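Local coordinates for protein thiamine-monophosphate kinase (PDB 1VQV) that catalyses the ATP-dependent phosphorylation of thiamine monophosphate to thiamine diphosphate, the active form of vitamin B1, and works as a homodimer, at residues S70-A74 against A204-I208; I73-P79 against R191-V195; P57-W62 against R99-V104; T42-E47 against K125-S129. The contacts are given in a common frame with arbitrary orientation. Where two conformers were deposited one is given. Residue numbers count along the deposited sequence, not the author numbering.

Interaction 1 (S70-A74 against A204-I208); sequences SDVIA and ASMDI
The contact is centred on Ala74 and Asp207, with the small side chains of Ser70 and Ser205 flanking them. Residues from Ser70 on lie near the C-terminal end of helix 57-73, and Ala74 N (phi/psi -64/-13 at Ala74) still bonds to Ser70 O at 3.3 Å. Residues 204-208 run extended as a weakly bonded strand at the edge of its sheet, and the closest CA atoms are those of Ala74 and Met206, 4.8 Å apart. The Ala74 methyl rests against the strand backbone: CB lies 3.6 Å from Met206 C, 3.4 Å from Asp207 N and 3.9 Å from Asp207 CB. Asp207 points its CB toward the helix and, with chi1 t, sets its OD2 3.2 Å from Ser70 CB, while its CB is 4.1 Å from Asp71 OD1. Ser205, also t, donates OG to Ala74 O at 2.8 Å, so the strand takes up a carbonyl from the chain leaving the helix. Met206, a selenomethionine, turns its CB away, and its side chain packs on helix 212-222. Asp71 and Asp207 are ligands of the same magnesium ion, which Asp27, beside Asp71, also binds. Two carboxylates from chain regions 130 residues apart, with Glu260 close to Asp207, concentrate negative charge here, which suits a site that binds magnesium.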
loop_
_atom_site.group_PDB
_atom_site.type_symbol
_atom_site.label_atom_id
_atom_site.label_comp_id
_atom_site.label_asym_id
_atom_site.label_seq_id
_atom_site.Cartn_x
_atom_site.Cartn_y
_atom_site.Cartn_z
ATOM N N SER B 70 6.238 11.599 -7.667
ATOM C CA SER B 70 7.617 11.971 -7.938
ATOM C C SER B 70 8.526 10.801 -8.279
ATOM O O SER B 70 9.566 10.988 -8.901
ATOM C CB SER B 70 8.202 12.732 -6.752
ATOM O OG SER B 70 7.695 14.052 -6.721
ATOM N N ASP B 71 8.131 9.603 -7.855
ATOM C CA ASP B 71 8.885 8.391 -8.126
ATOM C C ASP B 71 8.499 7.841 -9.485
ATOM O O ASP B 71 9.361 7.393 -10.246
ATOM C CB ASP B 71 8.595 7.344 -7.068
ATOM C CG ASP B 71 9.099 7.746 -5.718
ATOM O OD1 ASP B 71 10.304 8.079 -5.624
ATOM O OD2 ASP B 71 8.290 7.734 -4.758
ATOM N N VAL B 72 7.197 7.849 -9.760
ATOM C CA VAL B 72 6.673 7.393 -11.039
ATOM C C VAL B 72 7.234 8.313 -12.118
ATOM O O VAL B 72 7.653 7.868 -13.179
ATOM C CB VAL B 72 5.130 7.495 -11.107
ATOM C CG1 VAL B 72 4.649 7.142 -12.507
ATOM C CG2 VAL B 72 4.489 6.574 -10.076
ATOM N N ILE B 73 7.234 9.607 -11.827
ATOM C CA ILE B 73 7.716 10.615 -12.756
ATOM C C ILE B 73 9.196 10.458 -13.088
ATOM O O ILE B 73 9.593 10.570 -14.241
ATOM C CB ILE B 73 7.378 12.046 -12.188
ATOM C CG1 ILE B 73 6.344 12.692 -13.092
ATOM C CG2 ILE B 73 8.614 12.929 -12.048
ATOM C CD1 ILE B 73 5.189 11.769 -13.394
ATOM N N ALA B 74 10.001 10.174 -12.070
ATOM C CA ALA B 74 11.441 10.004 -12.238
ATOM C C ALA B 74 11.807 8.814 -13.108
ATOM O O ALA B 74 12.952 8.690 -13.527
ATOM C CB ALA B 74 12.112 9.873 -10.873
ATOM N N ALA B 204 19.847 7.813 -17.595
ATOM C CA ALA B 204 19.796 7.496 -16.176
ATOM C C ALA B 204 18.877 8.556 -15.542
ATOM O O ALA B 204 18.952 9.730 -15.909
ATOM C CB ALA B 204 21.205 7.556 -15.563
ATOM N N SER B 205 17.987 8.149 -14.630
ATOM C CA SER B 205 17.081 9.091 -13.950
ATOM C C SER B 205 16.660 8.580 -12.577
ATOM O O SER B 205 16.715 7.385 -12.307
ATOM C CB SER B 205 15.820 9.361 -14.783
ATOM O OG SER B 205 15.048 10.419 -14.223
HETATM N N MSE B 206 16.227 9.494 -11.715
HETATM C CA MSE B 206 15.795 9.143 -10.366
HETATM C C MSE B 206 15.458 10.380 -9.541
HETATM O O MSE B 206 16.021 11.457 -9.738
HETATM C CB MSE B 206 16.890 8.385 -9.632
HETATM C CG MSE B 206 17.869 9.290 -8.926
HETATM SE SE MSE B 206 19.247 8.274 -7.979
HETATM C CE MSE B 206 20.559 8.214 -9.411
ATOM N N ASP B 207 14.548 10.207 -8.591
ATOM C CA ASP B 207 14.152 11.296 -7.720
ATOM C C ASP B 207 15.151 11.452 -6.570
ATOM O O ASP B 207 15.576 10.470 -5.963
ATOM C CB ASP B 207 12.740 11.035 -7.184
ATOM C CG ASP B 207 12.290 12.085 -6.194
ATOM O OD1 ASP B 207 12.819 12.094 -5.055
ATOM O OD2 ASP B 207 11.411 12.899 -6.558
ATOM N N ILE B 208 15.558 12.689 -6.309
ATOM C CA ILE B 208 16.479 12.955 -5.222
ATOM C C ILE B 208 15.637 12.883 -3.951
ATOM O O ILE B 208 14.837 13.775 -3.654
ATOM C CB ILE B 208 17.122 14.337 -5.375
ATOM C CG1 ILE B 208 17.866 14.395 -6.719
ATOM C CG2 ILE B 208 18.069 14.609 -4.200
ATOM C CD1 ILE B 208 18.446 15.751 -7.051
#

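Interaction 2 (I73-P79 against R191-V195); sequences IANGGLP and RIDYV
Ile73 and Val195 are the two bumps of this contact. Ile73 enters a hollow formed by Arg191 O, the backbone of Ile192 and the side chain of Val195; the nearest CA pair is Ile73 with Ile192, 5.8 Å. With chi1 off the wells at -113° and chi2 p, Ile73 places CG1 3.4 Å from Ile192 CA, CG2 3.8 Å from Arg191 O, and CD1 3.8 Å from Ile192 CG1 and a tight 3.2 Å from Val195 CG2. Val195 (chi1 t), at the start of helix 195-201, points back into the hollow between Ile73, Gly77 and Leu78, its CG2 lying 3.5 Å from Gly77 O and 3.8 Å from Leu78 CD2. Behind Ile73 the chain reverses in a type I turn, Ile73 to Gly76, with Gly76 N on Ile73 O at 3.0 Å. This is a Schellman motif closing helix 57-73: Gly76, at phi/psi 78/25, is the C-prime residue and Gly77 N reaches Val72 O. The chain then becomes extended and starts strand 77-88. Ile192 (t, t) extends CD1 to 4.2 Å from both Leu78 CD2 and Pro79 CD, beside Tyr111 of helix 94-111. On the other side of the contact, residues 191-195 turn, with Tyr194 N bonded to Arg191 O at 2.8 Å. The Arg191 side chain leads away, its NH1 forming a salt bridge with Asp193 OD1 at 2.8 Å and its NH2 another with Asp278.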
loop_
_atom_site.group_PDB
_atom_site.type_symbol
_atom_site.label_atom_id
_atom_site.label_comp_id
_atom_site.label_asym_id
_atom_site.label_seq_id
_atom_site.Cartn_x
_atom_site.Cartn_y
_atom_site.Cartn_z
ATOM N N ILE B 73 7.234 9.607 -11.827
ATOM C CA ILE B 73 7.716 10.615 -12.756
ATOM C C ILE B 73 9.196 10.458 -13.088
ATOM O O ILE B 73 9.593 10.570 -14.241
ATOM C CB ILE B 73 7.378 12.046 -12.188
ATOM C CG1 ILE B 73 6.344 12.692 -13.092
ATOM C CG2 ILE B 73 8.614 12.929 -12.048
ATOM C CD1 ILE B 73 5.189 11.769 -13.394
ATOM N N ALA B 74 10.001 10.174 -12.070
ATOM C CA ALA B 74 11.441 10.004 -12.238
ATOM C C ALA B 74 11.807 8.814 -13.108
ATOM O O ALA B 74 12.952 8.690 -13.527
ATOM C CB ALA B 74 12.112 9.873 -10.873
ATOM N N ASN B 75 10.842 7.941 -13.374
ATOM C CA ASN B 75 11.090 6.770 -14.205
ATOM C C ASN B 75 10.438 6.896 -15.594
ATOM O O ASN B 75 10.385 5.940 -16.367
ATOM C CB ASN B 75 10.627 5.490 -13.479
ATOM C CG ASN B 75 11.538 5.116 -12.302
ATOM O OD1 ASN B 75 12.746 4.945 -12.464
ATOM N ND2 ASN B 75 10.958 4.983 -11.122
ATOM N N GLY B 76 9.957 8.090 -15.907
ATOM C CA GLY B 76 9.357 8.334 -17.202
ATOM C C GLY B 76 7.950 7.813 -17.342
ATOM O O GLY B 76 7.488 7.533 -18.451
ATOM N N GLY B 77 7.257 7.689 -16.218
ATOM C CA GLY B 77 5.901 7.187 -16.262
ATOM C C GLY B 77 4.896 8.203 -15.789
ATOM O O GLY B 77 5.259 9.190 -15.166
ATOM N N LEU B 78 3.629 7.960 -16.102
ATOM C CA LEU B 78 2.555 8.847 -15.680
ATOM C C LEU B 78 1.691 8.150 -14.617
ATOM O O LEU B 78 1.392 6.962 -14.734
ATOM C CB LEU B 78 1.701 9.262 -16.887
ATOM C CG LEU B 78 2.274 10.340 -17.811
ATOM C CD1 LEU B 78 1.318 10.616 -18.944
ATOM C CD2 LEU B 78 2.515 11.609 -17.015
ATOM N N PRO B 79 1.310 8.879 -13.551
ATOM C CA PRO B 79 0.484 8.367 -12.446
ATOM C C PRO B 79 -0.947 8.085 -12.889
ATOM O O PRO B 79 -1.610 8.964 -13.427
ATOM C CB PRO B 79 0.552 9.492 -11.418
ATOM C CG PRO B 79 0.626 10.712 -12.280
ATOM C CD PRO B 79 1.631 10.303 -13.341
ATOM N N ARG B 191 7.664 16.929 -10.410
ATOM C CA ARG B 191 8.038 17.467 -11.705
ATOM C C ARG B 191 7.371 16.708 -12.819
ATOM O O ARG B 191 8.019 16.260 -13.757
ATOM C CB ARG B 191 9.547 17.399 -11.854
ATOM C CG ARG B 191 10.245 18.139 -10.752
ATOM C CD ARG B 191 9.564 19.465 -10.519
ATOM N NE ARG B 191 10.504 20.561 -10.696
ATOM C CZ ARG B 191 10.505 21.393 -11.728
ATOM N NH1 ARG B 191 9.604 21.271 -12.694
ATOM N NH2 ARG B 191 11.426 22.336 -11.794
ATOM N N ILE B 192 6.056 16.585 -12.722
ATOM C CA ILE B 192 5.315 15.842 -13.713
ATOM C C ILE B 192 5.479 16.490 -15.068
ATOM O O ILE B 192 5.096 15.916 -16.091
ATOM C CB ILE B 192 3.822 15.734 -13.343
ATOM C CG1 ILE B 192 3.143 14.792 -14.338
ATOM C CG2 ILE B 192 3.186 17.125 -13.284
ATOM C CD1 ILE B 192 1.740 14.411 -13.997
ATOM N N ASP B 193 6.076 17.679 -15.058
ATOM C CA ASP B 193 6.356 18.457 -16.268
ATOM C C ASP B 193 7.661 18.027 -16.967
ATOM O O ASP B 193 8.045 18.594 -17.977
ATOM C CB ASP B 193 6.404 19.955 -15.919
ATOM C CG ASP B 193 7.532 20.311 -14.954
ATOM O OD1 ASP B 193 7.853 19.530 -14.041
ATOM O OD2 ASP B 193 8.102 21.404 -15.085
ATOM N N TYR B 194 8.321 17.012 -16.422
ATOM C CA TYR B 194 9.567 16.481 -16.969
ATOM C C TYR B 194 9.346 15.093 -17.559
ATOM O O TYR B 194 10.294 14.445 -18.016
ATOM C CB TYR B 194 10.609 16.327 -15.868
ATOM C CG TYR B 194 11.472 17.523 -15.620
ATOM C CD1 TYR B 194 10.950 18.676 -15.053
ATOM C CD2 TYR B 194 12.828 17.495 -15.949
ATOM C CE1 TYR B 194 11.752 19.774 -14.819
ATOM C CE2 TYR B 194 13.640 18.585 -15.722
ATOM C CZ TYR B 194 13.100 19.722 -15.158
ATOM O OH TYR B 194 13.922 20.798 -14.936
ATOM N N VAL B 195 8.109 14.618 -17.530
ATOM C CA VAL B 195 7.863 13.282 -18.030
ATOM C C VAL B 195 8.314 13.116 -19.465
ATOM O O VAL B 195 9.141 12.251 -19.742
ATOM C CB VAL B 195 6.372 12.864 -17.841
ATOM C CG1 VAL B 195 5.961 11.818 -18.867
ATOM C CG2 VAL B 195 6.201 12.265 -16.442
#

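Interaction 3 (P57-W62 against R99-V104); sequences PEAVGW and RFYIGV
Two helical segments, 57-62 and 99-104, pack at a signed crossing angle of -43°, with their axes 6.3 Å apart at closest approach. They belong to the helical layer on the sheet of the PurM-like N-terminal domain. So close an approach rests on a glycine from each helix: the CA atoms of Gly61 and Phe100 are 4.4 Å apart and those of Glu58 and Gly103 4.3 Å, and an ideal CB on either glycine would clash with a carbonyl oxygen. At the glycines the backbones meet directly, through CA-H...O contacts from Gly61 CA to Phe100 O and Gly103 CA to Glu58 O, both 3.3 Å. Beside them Val104 (chi1 t) sets CG2 3.1 Å from Gly61 O, and Phe100 (chi1 t) brings CE1 to 4.3 Å from Val60 CG1. Tyr101, which binds ATP, points away from helix 57-73 and packs on Ile15 of the second subunit. At the N-terminal end, Pro57 CB lies 3.7 Å from Arg99 CB, and a salt bridge with a weak hydrogen bond joins Arg99 NH1 to Glu58 OE2 at 3.0 Å.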
loop_
_atom_site.group_PDB
_atom_site.type_symbol
_atom_site.label_atom_id
_atom_site.label_comp_id
_atom_site.label_asym_id
_atom_site.label_seq_id
_atom_site.Cartn_x
_atom_site.Cartn_y
_atom_site.Cartn_z
ATOM N N PRO B 57 -3.873 19.670 7.501
ATOM C CA PRO B 57 -4.186 18.355 6.915
ATOM C C PRO B 57 -4.162 18.334 5.376
ATOM O O PRO B 57 -3.719 17.370 4.760
ATOM C CB PRO B 57 -5.579 18.055 7.476
ATOM C CG PRO B 57 -5.584 18.806 8.795
ATOM C CD PRO B 57 -4.908 20.092 8.465
ATOM N N GLU B 58 -4.652 19.411 4.777
ATOM C CA GLU B 58 -4.720 19.563 3.327
ATOM C C GLU B 58 -3.378 19.413 2.608
ATOM O O GLU B 58 -3.303 18.847 1.520
ATOM C CB GLU B 58 -5.342 20.918 2.998
ATOM C CG GLU B 58 -6.801 21.048 3.401
ATOM C CD GLU B 58 -7.010 22.014 4.557
ATOM O OE1 GLU B 58 -6.263 21.920 5.566
ATOM O OE2 GLU B 58 -7.933 22.860 4.445
ATOM N N ALA B 59 -2.326 19.932 3.223
ATOM C CA ALA B 59 -1.001 19.849 2.650
ATOM C C ALA B 59 -0.482 18.415 2.800
ATOM O O ALA B 59 0.221 17.921 1.919
ATOM C CB ALA B 59 -0.067 20.842 3.339
ATOM N N VAL B 60 -0.828 17.754 3.907
ATOM C CA VAL B 60 -0.403 16.372 4.150
ATOM C C VAL B 60 -1.092 15.470 3.126
ATOM O O VAL B 60 -0.498 14.518 2.624
ATOM C CB VAL B 60 -0.759 15.883 5.604
ATOM C CG1 VAL B 60 -0.385 14.415 5.778
ATOM C CG2 VAL B 60 -0.011 16.712 6.640
ATOM N N GLY B 61 -2.347 15.788 2.817
ATOM C CA GLY B 61 -3.100 15.034 1.832
ATOM C C GLY B 61 -2.506 15.202 0.451
ATOM O O GLY B 61 -2.476 14.266 -0.329
ATOM N N TRP B 62 -2.039 16.407 0.144
ATOM C CA TRP B 62 -1.426 16.681 -1.145
ATOM C C TRP B 62 -0.090 15.936 -1.206
ATOM O O TRP B 62 0.191 15.225 -2.154
ATOM C CB TRP B 62 -1.234 18.199 -1.325
ATOM C CG TRP B 62 -0.436 18.602 -2.551
ATOM C CD1 TRP B 62 0.929 18.574 -2.688
ATOM C CD2 TRP B 62 -0.954 19.026 -3.818
ATOM N NE1 TRP B 62 1.285 18.942 -3.956
ATOM C CE2 TRP B 62 0.155 19.224 -4.674
ATOM C CE3 TRP B 62 -2.245 19.253 -4.315
ATOM C CZ2 TRP B 62 0.015 19.639 -6.004
ATOM C CZ3 TRP B 62 -2.386 19.663 -5.634
ATOM C CH2 TRP B 62 -1.254 19.851 -6.467
ATOM N N ARG B 99 -10.238 17.325 5.419
ATOM C CA ARG B 99 -9.279 18.243 4.836
ATOM C C ARG B 99 -8.136 17.486 4.197
ATOM O O ARG B 99 -7.544 17.944 3.222
ATOM C CB ARG B 99 -8.774 19.216 5.894
ATOM C CG ARG B 99 -9.804 20.286 6.212
ATOM C CD ARG B 99 -9.426 21.141 7.406
ATOM N NE ARG B 99 -10.493 22.095 7.708
ATOM C CZ ARG B 99 -10.456 23.394 7.414
ATOM N NH1 ARG B 99 -9.394 23.910 6.812
ATOM N NH2 ARG B 99 -11.489 24.175 7.713
ATOM N N PHE B 100 -7.843 16.312 4.739
ATOM C CA PHE B 100 -6.785 15.475 4.205
ATOM C C PHE B 100 -7.171 15.041 2.793
ATOM O O PHE B 100 -6.373 15.146 1.854
ATOM C CB PHE B 100 -6.593 14.231 5.080
ATOM C CG PHE B 100 -5.750 13.173 4.435
ATOM C CD1 PHE B 100 -4.368 13.245 4.485
ATOM C CD2 PHE B 100 -6.341 12.154 3.705
ATOM C CE1 PHE B 100 -3.580 12.321 3.809
ATOM C CE2 PHE B 100 -5.567 11.228 3.026
ATOM C CZ PHE B 100 -4.184 11.313 3.076
ATOM N N TYR B 101 -8.396 14.555 2.647
ATOM C CA TYR B 101 -8.873 14.095 1.351
ATOM C C TYR B 101 -9.134 15.195 0.321
ATOM O O TYR B 101 -9.212 14.922 -0.878
ATOM C CB TYR B 101 -10.107 13.215 1.544
ATOM C CG TYR B 101 -9.732 11.809 1.954
ATOM C CD1 TYR B 101 -9.067 10.973 1.063
ATOM C CD2 TYR B 101 -10.000 11.336 3.237
ATOM C CE1 TYR B 101 -8.676 9.703 1.433
ATOM C CE2 TYR B 101 -9.612 10.064 3.627
ATOM C CZ TYR B 101 -8.952 9.243 2.722
ATOM O OH TYR B 101 -8.594 7.954 3.093
ATOM N N ILE B 102 -9.249 16.432 0.808
ATOM C CA ILE B 102 -9.443 17.614 -0.023
ATOM C C ILE B 102 -8.118 17.792 -0.743
ATOM O O ILE B 102 -8.069 17.930 -1.964
ATOM C CB ILE B 102 -9.718 18.886 0.845
ATOM C CG1 ILE B 102 -11.134 18.832 1.426
ATOM C CG2 ILE B 102 -9.510 20.156 0.014
ATOM C CD1 ILE B 102 -11.492 20.023 2.318
ATOM N N GLY B 103 -7.043 17.773 0.038
ATOM C CA GLY B 103 -5.714 17.913 -0.517
ATOM C C GLY B 103 -5.383 16.785 -1.480
ATOM O O GLY B 103 -4.675 16.990 -2.461
ATOM N N VAL B 104 -5.894 15.589 -1.196
ATOM C CA VAL B 104 -5.660 14.427 -2.042
ATOM C C VAL B 104 -6.386 14.629 -3.363
ATOM O O VAL B 104 -5.829 14.378 -4.425
ATOM C CB VAL B 104 -6.173 13.115 -1.353
ATOM C CG1 VAL B 104 -6.388 12.009 -2.376
ATOM C CG2 VAL B 104 -5.171 12.642 -0.316
#

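Interaction 4 (T42-E47 against K125-S129); sequences TDVLNE and KIGIS
An antiparallel strand pair of the PurM-like N-terminal domain joins 42-46 to 127-129, with the axes 4.7 Å apart and 167° between directions. Leu45 and Ile128 are the hydrogen-bonded pair: Leu45 N donates to Ile128 O at 2.8 Å and Ile128 N to Leu45 O at 2.7 Å. In the non-hydrogen-bonded pairs Val44-Ser129 and Asn46-Gly127, Asn46 N bonds instead to His50 ND1, and the backbones of Gly127 and Ser129 to Asn87 and Ser85. Thr42 and Asp43, magnesium ligands, lie on the same strand, where the backbone of Asp43 bonds to Val130. Glu47 N continues the ladder to Ile126 O at 2.8 Å. Glu47, its CB toward 125-129 and its side chain extended (chi1 t, chi2 t), accepts Ile126 N at OE1, 3.1 Å; OE1 also forms a salt bridge with Arg53. In the second subunit, Ser129 bonds to this Ser129 and Ser121 weakly to Asn46 ND2. One water donates to Asn46 OD1 at 3.0 Å and, weakly, to Ile126 O at 3.2 Å.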
loop_
_atom_site.group_PDB
_atom_site.type_symbol
_atom_site.label_atom_id
_atom_site.label_comp_id
_atom_site.label_asym_id
_atom_site.label_seq_id
_atom_site.Cartn_x
_atom_site.Cartn_y
_atom_site.Cartn_z
ATOM N N THR B 42 5.043 2.712 -3.453
ATOM C CA THR B 42 4.430 2.898 -2.140
ATOM C C THR B 42 5.289 3.872 -1.323
ATOM O O THR B 42 6.506 3.926 -1.490
ATOM C CB THR B 42 4.279 1.548 -1.352
ATOM O OG1 THR B 42 3.767 1.821 -0.043
ATOM C CG2 THR B 42 5.615 0.823 -1.215
ATOM N N ASP B 43 4.640 4.669 -0.477
ATOM C CA ASP B 43 5.335 5.606 0.397
ATOM C C ASP B 43 4.520 5.715 1.681
ATOM O O ASP B 43 3.339 5.347 1.715
ATOM C CB ASP B 43 5.481 6.985 -0.254
ATOM C CG ASP B 43 4.165 7.739 -0.333
ATOM O OD1 ASP B 43 3.165 7.119 -0.760
ATOM O OD2 ASP B 43 4.123 8.948 0.020
ATOM N N VAL B 44 5.148 6.211 2.742
ATOM C CA VAL B 44 4.444 6.335 4.003
ATOM C C VAL B 44 4.737 7.638 4.727
ATOM O O VAL B 44 5.850 8.159 4.679
ATOM C CB VAL B 44 4.756 5.112 4.926
ATOM C CG1 VAL B 44 6.231 5.030 5.228
ATOM C CG2 VAL B 44 3.939 5.194 6.209
ATOM N N LEU B 45 3.709 8.176 5.372
ATOM C CA LEU B 45 3.823 9.400 6.148
ATOM C C LEU B 45 3.283 9.046 7.526
ATOM O O LEU B 45 2.112 8.700 7.678
ATOM C CB LEU B 45 2.997 10.543 5.527
ATOM C CG LEU B 45 3.396 11.004 4.115
ATOM C CD1 LEU B 45 2.716 12.324 3.760
ATOM C CD2 LEU B 45 4.903 11.174 4.060
ATOM N N ASN B 46 4.152 9.084 8.528
ATOM C CA ASN B 46 3.715 8.765 9.869
ATOM C C ASN B 46 3.856 9.948 10.781
ATOM O O ASN B 46 4.900 10.614 10.817
ATOM C CB ASN B 46 4.492 7.587 10.450
ATOM C CG ASN B 46 4.186 6.292 9.748
ATOM O OD1 ASN B 46 3.028 5.940 9.544
ATOM N ND2 ASN B 46 5.228 5.568 9.369
ATOM N N GLU B 47 2.777 10.198 11.517
ATOM C CA GLU B 47 2.728 11.277 12.473
ATOM C C GLU B 47 3.919 11.162 13.415
ATOM O O GLU B 47 4.307 10.066 13.820
ATOM C CB GLU B 47 1.444 11.198 13.286
ATOM C CG GLU B 47 1.213 12.452 14.105
ATOM C CD GLU B 47 0.142 12.296 15.157
ATOM O OE1 GLU B 47 -0.765 11.454 14.996
ATOM O OE2 GLU B 47 0.212 13.047 16.147
ATOM N N LYS B 125 -1.659 6.384 16.543
ATOM C CA LYS B 125 -1.190 7.566 15.795
ATOM C C LYS B 125 -1.531 7.547 14.278
ATOM O O LYS B 125 -1.823 6.491 13.693
ATOM C CB LYS B 125 0.328 7.735 15.985
ATOM C CG LYS B 125 0.750 8.298 17.342
ATOM C CD LYS B 125 0.188 9.696 17.544
ATOM C CE LYS B 125 0.620 10.323 18.872
ATOM N NZ LYS B 125 2.095 10.521 18.971
ATOM N N ILE B 126 -1.491 8.720 13.645
ATOM C CA ILE B 126 -1.807 8.817 12.223
ATOM C C ILE B 126 -0.718 8.205 11.340
ATOM O O ILE B 126 0.440 8.629 11.353
ATOM C CB ILE B 126 -2.044 10.285 11.789
ATOM C CG1 ILE B 126 -3.194 10.890 12.597
ATOM C CG2 ILE B 126 -2.385 10.341 10.305
ATOM C CD1 ILE B 126 -3.375 12.417 12.436
ATOM N N GLY B 127 -1.102 7.176 10.597
ATOM C CA GLY B 127 -0.180 6.517 9.698
ATOM C C GLY B 127 -0.800 6.594 8.319
ATOM O O GLY B 127 -1.922 6.134 8.129
ATOM N N ILE B 128 -0.090 7.196 7.367
ATOM C CA ILE B 128 -0.594 7.317 6.012
ATOM C C ILE B 128 0.250 6.441 5.106
ATOM O O ILE B 128 1.466 6.581 5.054
ATOM C CB ILE B 128 -0.548 8.776 5.511
ATOM C CG1 ILE B 128 -1.285 9.687 6.491
ATOM C CG2 ILE B 128 -1.228 8.874 4.163
ATOM C CD1 ILE B 128 -1.307 11.132 6.092
ATOM N N SER B 129 -0.407 5.528 4.401
ATOM C CA SER B 129 0.276 4.610 3.507
ATOM C C SER B 129 -0.398 4.688 2.146
ATOM O O SER B 129 -1.567 4.342 2.003
ATOM C CB SER B 129 0.201 3.190 4.079
ATOM O OG SER B 129 0.896 2.256 3.277
HETATM O O HOH W 1 1.848 5.875 12.340
#

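In the fold
From the N terminus, the first segment in contact lies on strand 38-46, and interaction 4 closes a loop by pairing it with strand 127-136. Inside that loop helix 57-73 meets helix 94-111 in interaction 3; the two contacts touch where Ile128 CD1 packs 3.4 Å from both Val60 CG1 and Phe100 CE1, joining the helical layer to the sheet. The far end of helix 57-73 starts interactions 1 and 2, which share Ile73 and Ala74 and tie this end and the start of strand 77-88 to residues 204-208, an edge strand of another sheet, and 191-195, the loop before helix 195-201. Both cross interactions 3 and 4 along the chain. Helix 57-73 thus links interactions 1 and 3, whose centres are about 23 Å apart.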